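Local coordinates for serine-rich secreted cell wall anchored (LPXTG-motif ) protein (Lactobacillus reuteri ATCC 53608, PDB 5NXK) that probably serves as a cell-wall-anchored adhesin through which this gut bacterium attaches to its host, using a beta-solenoid binding region, at residues S134-E139 / N181-I186. Residues are numbered along the deposited sequence; the frame is centred on the assembly and turned at random.
Sequences SVKSYE and NSATDI
The carboxamide of N181 is the main flat group. S134 lies over one of its faces, with CB 3.7 Å from N181 CG. At its edges the amide mostly bonds its own segment. OD1 accepts two bonds in the carbonyl plane, 2.9 Å from A183 N and 2.8 Å from T184 N; the second sits on a lone pair. At the other end, ND2 donates to T184 OG1, with the oxygen only 20° out of the amide plane. ND2 also bonds D187 OD1, just beyond the segment. These bonds fix the rotation of the amide, whose CG is anti to the backbone N (chi1 -165°).

T184 OG1 in turn donates to S134 OG over 3.0 Å. S134 OG is also bonded to the carbonyl of G110, one strand further back. These bonds link the buried side chains of S134, N181 and T184 where the two strands end.

The backbones join just beside them. S182 N donates to S134 O over 2.9 Å, nearly along the C=O axis (168°). The methyl of A183 points at the opposite segment and packs tightly against the turning chain, 3.3 Å from V135 C. The K136 side chain reaches back to the other segment, and its NZ makes a weak bond to S182 O. Water 2 links S182 OG to K136 N, and water 1 sits on S182 OG and makes a weak bond to S134 O.

S134 and N181 form a parallel bridge where strands 129-134 and 176-181 end side by side. The two chains then part: 134-139 enters a beta hairpin, while 181-186 turns toward strand 186-191. N181 OD1 makes an Asx turn and an Asx motif at this corner. Parallel strands of successive coils ending side by side at a corner are typical of the beta-solenoid, consistent with the pectate lyase-like family.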
loop_
_atom_site.group_PDB
_atom_site.type_symbol
_atom_site.label_atom_id
_atom_site.label_comp_id
_atom_site.label_asym_id
_atom_site.label_seq_id
_atom_site.Cartn_x
_atom_site.Cartn_y
_atom_site.Cartn_z
ATOM N N SER A 134 5.699 -7.419 5.257
ATOM C CA SER A 134 5.424 -8.445 4.262
ATOM C C SER A 134 6.226 -9.693 4.634
ATOM O O SER A 134 7.446 -9.708 4.534
ATOM C CB SER A 134 5.764 -7.956 2.856
ATOM O OG SER A 134 5.497 -8.959 1.891
ATOM N N VAL A 135 5.516 -10.730 5.068
ATOM C CA VAL A 135 6.112 -11.943 5.622
ATOM C C VAL A 135 5.532 -13.198 4.967
ATOM O O VAL A 135 4.436 -13.166 4.401
ATOM C CB VAL A 135 5.880 -12.039 7.138
ATOM C CG1 VAL A 135 6.581 -10.902 7.854
ATOM C CG2 VAL A 135 4.390 -12.030 7.443
ATOM N N LYS A 136 6.272 -14.302 5.048
ATOM C CA LYS A 136 5.843 -15.557 4.435
ATOM C C LYS A 136 4.899 -16.304 5.361
ATOM O O LYS A 136 4.125 -17.167 4.941
ATOM C CB LYS A 136 7.049 -16.439 4.103
ATOM C CG LYS A 136 7.886 -15.938 2.947
ATOM C CD LYS A 136 8.928 -16.968 2.549
ATOM C CE LYS A 136 9.536 -16.633 1.198
ATOM N NZ LYS A 136 10.540 -15.546 1.321
ATOM N N SER A 137 4.961 -15.944 6.632
ATOM C CA SER A 137 4.055 -16.494 7.613
ATOM C C SER A 137 4.057 -15.625 8.855
ATOM O O SER A 137 4.932 -14.787 9.035
ATOM C CB SER A 137 4.451 -17.937 7.961
ATOM O OG SER A 137 5.691 -17.974 8.642
ATOM N N TYR A 138 3.058 -15.813 9.703
ATOM C CA TYR A 138 3.026 -15.114 10.982
ATOM C C TYR A 138 2.416 -16.001 12.044
ATOM O O TYR A 138 1.808 -17.015 11.738
ATOM C CB TYR A 138 2.236 -13.812 10.886
ATOM C CG TYR A 138 0.817 -13.953 10.370
ATOM C CD1 TYR A 138 -0.228 -14.325 11.219
ATOM C CD2 TYR A 138 0.516 -13.674 9.043
ATOM C CE1 TYR A 138 -1.526 -14.439 10.751
ATOM C CE2 TYR A 138 -0.782 -13.779 8.562
ATOM C CZ TYR A 138 -1.798 -14.157 9.418
ATOM O OH TYR A 138 -3.084 -14.261 8.939
ATOM N N GLU A 139 2.594 -15.634 13.302
ATOM C CA GLU A 139 2.009 -16.423 14.374
ATOM C C GLU A 139 1.291 -15.498 15.340
ATOM O O GLU A 139 1.826 -14.468 15.743
ATOM C CB GLU A 139 3.069 -17.275 15.085
ATOM C CG GLU A 139 2.848 -17.447 16.583
ATOM C CD GLU A 139 3.625 -18.621 17.157
ATOM O OE1 GLU A 139 4.262 -19.354 16.369
ATOM O OE2 GLU A 139 3.593 -18.815 18.392
ATOM N N ASN A 181 10.222 -6.052 4.466
ATOM C CA ASN A 181 9.801 -7.032 3.475
ATOM C C ASN A 181 10.740 -8.231 3.463
ATOM O O ASN A 181 11.927 -8.114 3.147
ATOM C CB ASN A 181 9.723 -6.384 2.083
ATOM C CG ASN A 181 8.946 -7.229 1.078
ATOM O OD1 ASN A 181 8.720 -8.416 1.283
ATOM N ND2 ASN A 181 8.529 -6.602 -0.019
ATOM N N SER A 182 10.197 -9.386 3.822
ATOM C CA SER A 182 10.947 -10.626 3.729
ATOM C C SER A 182 10.141 -11.663 2.950
ATOM O O SER A 182 10.316 -12.859 3.143
ATOM C CB SER A 182 11.301 -11.145 5.129
ATOM O OG SER A 182 10.129 -11.299 5.915
ATOM N N ALA A 183 9.257 -11.198 2.069
ATOM C CA ALA A 183 8.298 -12.100 1.439
ATOM C C ALA A 183 8.037 -11.824 -0.037
ATOM O O ALA A 183 7.752 -12.751 -0.801
ATOM C CB ALA A 183 6.978 -12.034 2.189
ATOM N N THR A 184 8.114 -10.560 -0.443
ATOM C CA THR A 184 7.707 -10.211 -1.802
ATOM C C THR A 184 8.767 -9.414 -2.564
ATOM O O THR A 184 9.689 -8.853 -1.962
ATOM C CB THR A 184 6.371 -9.435 -1.775
ATOM O OG1 THR A 184 6.480 -8.321 -0.884
ATOM C CG2 THR A 184 5.230 -10.355 -1.273
ATOM N N ASP A 185 8.634 -9.373 -3.890
ATOM C CA ASP A 185 9.646 -8.756 -4.744
ATOM C C ASP A 185 9.598 -7.240 -4.719
ATOM O O ASP A 185 10.592 -6.571 -5.021
ATOM C CB ASP A 185 9.493 -9.222 -6.192
ATOM C CG ASP A 185 9.617 -10.734 -6.346
ATOM O OD1 ASP A 185 10.475 -11.338 -5.666
ATOM O OD2 ASP A 185 8.872 -11.308 -7.170
ATOM N N ILE A 186 8.425 -6.693 -4.419
ATOM C CA ILE A 186 8.219 -5.249 -4.537
ATOM C C ILE A 186 7.560 -4.733 -3.250
ATOM O O ILE A 186 6.654 -5.375 -2.742
ATOM C CB ILE A 186 7.346 -4.906 -5.782
ATOM C CG1 ILE A 186 7.981 -5.486 -7.054
ATOM C CG2 ILE A 186 7.152 -3.393 -5.916
ATOM C CD1 ILE A 186 7.103 -5.335 -8.293
HETATM O O HOH W 1 9.638 -8.970 7.024
HETATM O O HOH W 2 9.008 -13.774 6.246
#